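Local structure of HepC.19480.a.B1 (Helicobacter pylori, 6MTZ) at residues Y196-L200 / L224-L229; G21-Q25 / Q36-A40. The protein is of unknown function but probably belongs to the DHH family of phosphoesterases, metal-dependent enzymes that hydrolyse phosphoester bonds in nucleotides or short nucleic acids. All coordinates share one frame; numbering follows the deposited sequence.

Contact 1. Residues Y196-L200 / L224-L229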
loop_
_atom_site.group_PDB
_atom_site.type_symbol
_atom_site.label_atom_id
_atom_site.label_comp_id
_atom_site.label_asym_id
_atom_site.label_seq_id
_atom_site.Cartn_x
_atom_site.Cartn_y
_atom_site.Cartn_z
ATOM N N TYR A 196 -4.373 -8.047 2.131
ATOM C CA TYR A 196 -4.547 -8.236 3.568
ATOM C C TYR A 196 -5.591 -7.273 4.140
ATOM O O TYR A 196 -6.544 -7.697 4.804
ATOM C CB TYR A 196 -3.183 -8.048 4.223
ATOM C CG TYR A 196 -3.093 -8.050 5.726
ATOM C CD1 TYR A 196 -3.676 -9.051 6.502
ATOM C CD2 TYR A 196 -2.330 -7.088 6.359
ATOM C CE1 TYR A 196 -3.533 -9.035 7.893
ATOM C CE2 TYR A 196 -2.183 -7.062 7.711
ATOM C CZ TYR A 196 -2.780 -8.023 8.483
ATOM O OH TYR A 196 -2.572 -7.937 9.848
ATOM N N LYS A 197 -5.406 -5.968 3.920
ATOM C CA LYS A 197 -6.365 -4.990 4.422
ATOM C C LYS A 197 -7.743 -5.253 3.846
ATOM O O LYS A 197 -8.738 -5.219 4.577
ATOM C CB LYS A 197 -5.928 -3.551 4.090
ATOM C CG LYS A 197 -4.627 -3.102 4.766
ATOM C CD LYS A 197 -4.247 -1.686 4.370
ATOM C CE LYS A 197 -2.959 -1.198 5.009
ATOM N NZ LYS A 197 -2.992 -1.184 6.474
ATOM N N LEU A 198 -7.821 -5.560 2.545
ATOM C CA LEU A 198 -9.130 -5.760 1.931
ATOM C C LEU A 198 -9.793 -7.024 2.452
ATOM O O LEU A 198 -11.021 -7.065 2.608
ATOM C CB LEU A 198 -9.016 -5.817 0.408
ATOM C CG LEU A 198 -8.628 -4.488 -0.242
ATOM C CD1 LEU A 198 -8.878 -4.585 -1.725
ATOM C CD2 LEU A 198 -9.404 -3.343 0.373
ATOM N N LYS A 199 -9.004 -8.069 2.713
ATOM C CA LYS A 199 -9.565 -9.254 3.354
ATOM C C LYS A 199 -10.153 -8.894 4.713
ATOM O O LYS A 199 -11.289 -9.259 5.027
ATOM C CB LYS A 199 -8.502 -10.345 3.512
ATOM N N LEU A 200 -9.387 -8.168 5.532
ATOM C CA LEU A 200 -9.868 -7.790 6.863
ATOM C C LEU A 200 -11.141 -6.955 6.783
ATOM O O LEU A 200 -12.065 -7.133 7.587
ATOM C CB LEU A 200 -8.785 -7.001 7.620
ATOM C CG LEU A 200 -7.496 -7.764 7.958
ATOM C CD1 LEU A 200 -6.424 -6.817 8.439
ATOM C CD2 LEU A 200 -7.778 -8.813 9.032
ATOM N N LEU A 224 -8.163 -12.554 13.903
ATOM C CA LEU A 224 -8.382 -12.539 12.458
ATOM C C LEU A 224 -7.138 -12.086 11.705
ATOM O O LEU A 224 -6.808 -12.644 10.653
ATOM C CB LEU A 224 -9.563 -11.629 12.094
ATOM C CG LEU A 224 -10.961 -12.079 12.505
ATOM C CD1 LEU A 224 -12.001 -11.033 12.040
ATOM C CD2 LEU A 224 -11.270 -13.467 11.929
ATOM N N LYS A 225 -6.449 -11.062 12.214
ATOM C CA LYS A 225 -5.238 -10.585 11.552
ATOM C C LYS A 225 -4.169 -11.667 11.516
ATOM O O LYS A 225 -3.489 -11.843 10.496
ATOM C CB LYS A 225 -4.697 -9.336 12.256
ATOM C CG LYS A 225 -5.641 -8.127 12.236
ATOM C CD LYS A 225 -5.040 -6.976 13.079
ATOM C CE LYS A 225 -3.718 -6.488 12.472
ATOM N NZ LYS A 225 -3.199 -5.236 13.160
ATOM N N LYS A 226 -3.976 -12.366 12.638
ATOM C CA LYS A 226 -2.995 -13.445 12.683
ATOM C C LYS A 226 -3.304 -14.503 11.634
ATOM O O LYS A 226 -2.392 -15.044 10.998
ATOM C CB LYS A 226 -2.963 -14.090 14.074
ATOM C CG LYS A 226 -2.226 -13.309 15.130
ATOM C CD LYS A 226 -2.022 -14.203 16.368
ATOM C CE LYS A 226 -1.072 -13.601 17.359
ATOM N NZ LYS A 226 -0.874 -14.449 18.564
ATOM N N ILE A 227 -4.590 -14.799 11.433
ATOM C CA ILE A 227 -4.968 -15.812 10.457
ATOM C C ILE A 227 -4.806 -15.278 9.043
ATOM O O ILE A 227 -4.316 -15.984 8.154
ATOM C CB ILE A 227 -6.403 -16.297 10.725
ATOM C CG1 ILE A 227 -6.419 -17.154 11.990
ATOM C CG2 ILE A 227 -6.922 -17.118 9.565
ATOM C CD1 ILE A 227 -7.779 -17.411 12.476
ATOM N N ALA A 228 -5.201 -14.025 8.810
ATOM C CA ALA A 228 -5.063 -13.479 7.459
ATOM C C ALA A 228 -3.598 -13.400 7.048
ATOM O O ALA A 228 -3.282 -13.457 5.855
ATOM C CB ALA A 228 -5.714 -12.099 7.374
ATOM N N LEU A 229 -2.689 -13.296 8.019
ATOM C CA LEU A 229 -1.269 -13.241 7.689
ATOM C C LEU A 229 -0.664 -14.618 7.446
ATOM O O LEU A 229 0.544 -14.705 7.209
ATOM C CB LEU A 229 -0.494 -12.536 8.798
ATOM C CG LEU A 229 -0.680 -11.026 8.913
ATOM C CD1 LEU A 229 -0.140 -10.581 10.247
ATOM C CD2 LEU A 229 0.040 -10.313 7.771
#
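Tyr196 OH is hydrogen-bonded to Glu183 and lies against the lysine chain, 3.2 Å from Lys225 CE and also close to CB, while the other carboxylate oxygen of Glu183 takes a salt bridge from Lys225 NZ. The motif is a helical hairpin, helices 190-203 and 213-228, with the two short segments running at 134° to each other. One acid thus ties the polar ends of both side chains together.

The ring of Tyr196 is the wedge between the helices. Having CG anti to the backbone N (chi1 174°) puts the ring against the C-terminal end of helix 213-228, between Leu200 of its own helix and Leu229, the first residue after the second. Leu229 CD2 lies over one face in a CH-pi contact, 3.8 Å from the ring centroid, while Leu200 CD1, from the tyrosine's own segment, sits 3.7 Å above the opposite face, toward the rim. Ala228 CB meets the ring edge in its plane, 3.8 Å from Tyr196 CD1. One turn further along, Leu200 crosses the aliphatic part of the lysine at about a right angle, its other methyl, CD2, 3.9 Å from Lys225 CG.

Contact 2. Residues G21-Q25 / Q36-A40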
loop_
_atom_site.group_PDB
_atom_site.type_symbol
_atom_site.label_atom_id
_atom_site.label_comp_id
_atom_site.label_asym_id
_atom_site.label_seq_id
_atom_site.Cartn_x
_atom_site.Cartn_y
_atom_site.Cartn_z
ATOM N N GLY A 21 -9.948 5.279 1.529
ATOM C CA GLY A 21 -9.153 4.994 0.346
ATOM C C GLY A 21 -9.161 3.530 -0.056
ATOM O O GLY A 21 -9.257 3.207 -1.244
ATOM N N TYR A 22 -9.025 2.616 0.918
ATOM C CA TYR A 22 -9.003 1.203 0.554
ATOM C C TYR A 22 -10.402 0.641 0.307
ATOM O O TYR A 22 -10.562 -0.250 -0.525
ATOM C CB TYR A 22 -8.284 0.366 1.627
ATOM C CG TYR A 22 -6.786 0.345 1.468
ATOM C CD1 TYR A 22 -6.189 -0.363 0.434
ATOM C CD2 TYR A 22 -5.962 1.036 2.343
ATOM C CE1 TYR A 22 -4.820 -0.376 0.278
ATOM C CE2 TYR A 22 -4.582 1.027 2.193
ATOM C CZ TYR A 22 -4.020 0.323 1.162
ATOM O OH TYR A 22 -2.648 0.306 1.018
ATOM N N ALA A 23 -11.414 1.127 1.026
ATOM C CA ALA A 23 -12.788 0.699 0.754
ATOM C C ALA A 23 -13.222 1.010 -0.685
ATOM O O ALA A 23 -14.019 0.264 -1.272
ATOM C CB ALA A 23 -13.728 1.363 1.761
ATOM N N CYS A 24 -12.727 2.110 -1.267
ATOM C CA CYS A 24 -12.996 2.369 -2.682
ATOM C C CYS A 24 -12.602 1.170 -3.527
ATOM O O CYS A 24 -13.287 0.822 -4.489
ATOM C CB CYS A 24 -12.238 3.618 -3.153
ATOM S SG CYS A 24 -12.886 5.149 -2.460
ATOM N N GLN A 25 -11.489 0.530 -3.182
ATOM C CA GLN A 25 -10.968 -0.563 -3.989
ATOM C C GLN A 25 -11.621 -1.898 -3.666
ATOM O O GLN A 25 -11.707 -2.759 -4.548
ATOM C CB GLN A 25 -9.458 -0.647 -3.804
ATOM C CG GLN A 25 -8.770 0.570 -4.395
ATOM C CD GLN A 25 -7.301 0.633 -4.072
ATOM O OE1 GLN A 25 -6.872 0.269 -2.974
ATOM N NE2 GLN A 25 -6.517 1.111 -5.026
ATOM N N GLN A 36 -6.301 -3.554 -11.946
ATOM C CA GLN A 36 -5.061 -3.405 -11.197
ATOM C C GLN A 36 -5.178 -2.172 -10.309
ATOM O O GLN A 36 -5.544 -1.090 -10.786
ATOM C CB GLN A 36 -3.860 -3.271 -12.142
ATOM C CG GLN A 36 -2.536 -2.953 -11.435
ATOM C CD GLN A 36 -2.090 -4.066 -10.504
ATOM O OE1 GLN A 36 -1.746 -5.158 -10.952
ATOM N NE2 GLN A 36 -2.106 -3.794 -9.198
ATOM N N CYS A 37 -4.871 -2.331 -9.023
ATOM C CA CYS A 37 -5.025 -1.255 -8.060
ATOM C C CYS A 37 -3.677 -0.639 -7.694
ATOM O O CYS A 37 -2.625 -1.273 -7.784
ATOM C CB CYS A 37 -5.718 -1.750 -6.793
ATOM S SG CYS A 37 -7.436 -2.179 -6.997
ATOM N N TYR A 38 -3.740 0.613 -7.251
ATOM C CA TYR A 38 -2.580 1.402 -6.869
ATOM C C TYR A 38 -2.994 2.294 -5.714
ATOM O O TYR A 38 -4.152 2.720 -5.631
ATOM C CB TYR A 38 -2.079 2.287 -8.025
ATOM C CG TYR A 38 -1.764 1.567 -9.319
ATOM C CD1 TYR A 38 -2.780 1.188 -10.188
ATOM C CD2 TYR A 38 -0.448 1.298 -9.693
ATOM C CE1 TYR A 38 -2.505 0.544 -11.373
ATOM C CE2 TYR A 38 -0.164 0.654 -10.888
ATOM C CZ TYR A 38 -1.207 0.282 -11.722
ATOM O OH TYR A 38 -0.968 -0.356 -12.917
ATOM N N ASN A 39 -2.046 2.603 -4.835
ATOM C CA ASN A 39 -2.351 3.462 -3.703
ATOM C C ASN A 39 -1.252 4.488 -3.515
ATOM O O ASN A 39 -0.087 4.251 -3.843
ATOM C CB ASN A 39 -2.556 2.658 -2.419
ATOM C CG ASN A 39 -3.722 1.681 -2.538
ATOM O OD1 ASN A 39 -3.593 0.613 -3.146
ATOM N ND2 ASN A 39 -4.862 2.047 -1.974
ATOM N N ALA A 40 -1.647 5.634 -2.968
ATOM C CA ALA A 40 -0.742 6.747 -2.761
ATOM C C ALA A 40 -1.192 7.499 -1.523
ATOM O O ALA A 40 -2.391 7.612 -1.260
ATOM C CB ALA A 40 -0.715 7.670 -3.992
#
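Gln25 and Asn39 meet amide to amide across a beta-alpha-beta unit, where helix 19-29 lies over strand 35-39, almost exactly antiparallel to it. The shared bond runs from Asn39 ND2 to Gln25 OE1, 2.9 Å long and reasonably straight at 153°. The two amide planes are nearly perpendicular: the acceptor lies in the amide plane of Asn39, but the donor comes from above the carbonyl plane of Gln25, not along a lone pair.

Every polar atom of these two amides has a partner. Gln25 NE2 gives a weak bond to Tyr38 O, 2.9 Å away, and a second bond to His13 O on the neighbouring strand, so it touches two strands of the sheet at once. Asn39 ND2 also donates to His16 O. Its OD1 is 3.3 Å from Gln25 OE1, a close pair of acceptors that is not hydrogen-bonded, and Arg194 NH2 from helix 190-203 donates to OD1, probably easing that approach.

Tyr22 covers the asparagine from the helix side. Asn39 ND2 lies over a face of the phenol, 3.3 Å from Tyr22 CE1, with amide and ring planes 29° apart. Cys37 packs over the face of the Gln25 amide opposite Asn39 ND2, with its CB 3.5 Å from Gln25 NE2 and its SG beside Gln25 CG.

In DHH phosphoesterases the loop after the first strand carries metal-binding residues; if the family assignment holds, the loop here, with His16 and Asp18, probably does the same. With each donor pointed at a carbonyl and each acceptor given an N-H, neither amide could be flipped without losing bonds, so the network probably holds both in a single rotation and ties helix and strand to the His16 carbonyl.

Overall arrangement
From the N terminus, strand 10-15 leads into helix 19-29, and contact 2 closes the first short loop, with ten residues between its segments, by laying that helix on edge strand 35-39 of the parallel sheet. The chain then completes the sheet and several helices before contact 1 closes a second loop of 23 residues, the hairpin of helices 190-203 and 213-228. The two loops are in series, neither nested nor crossed. Their centres are about 17 Å apart, yet they meet directly: Leu198 CD2 lies 3.4 Å from Tyr22 O, and Lys197 CD packs on the Tyr22 ring. Helix 190-203 thus joins the later helical hairpin to the beta-alpha-beta unit of the N-terminal parallel sheet.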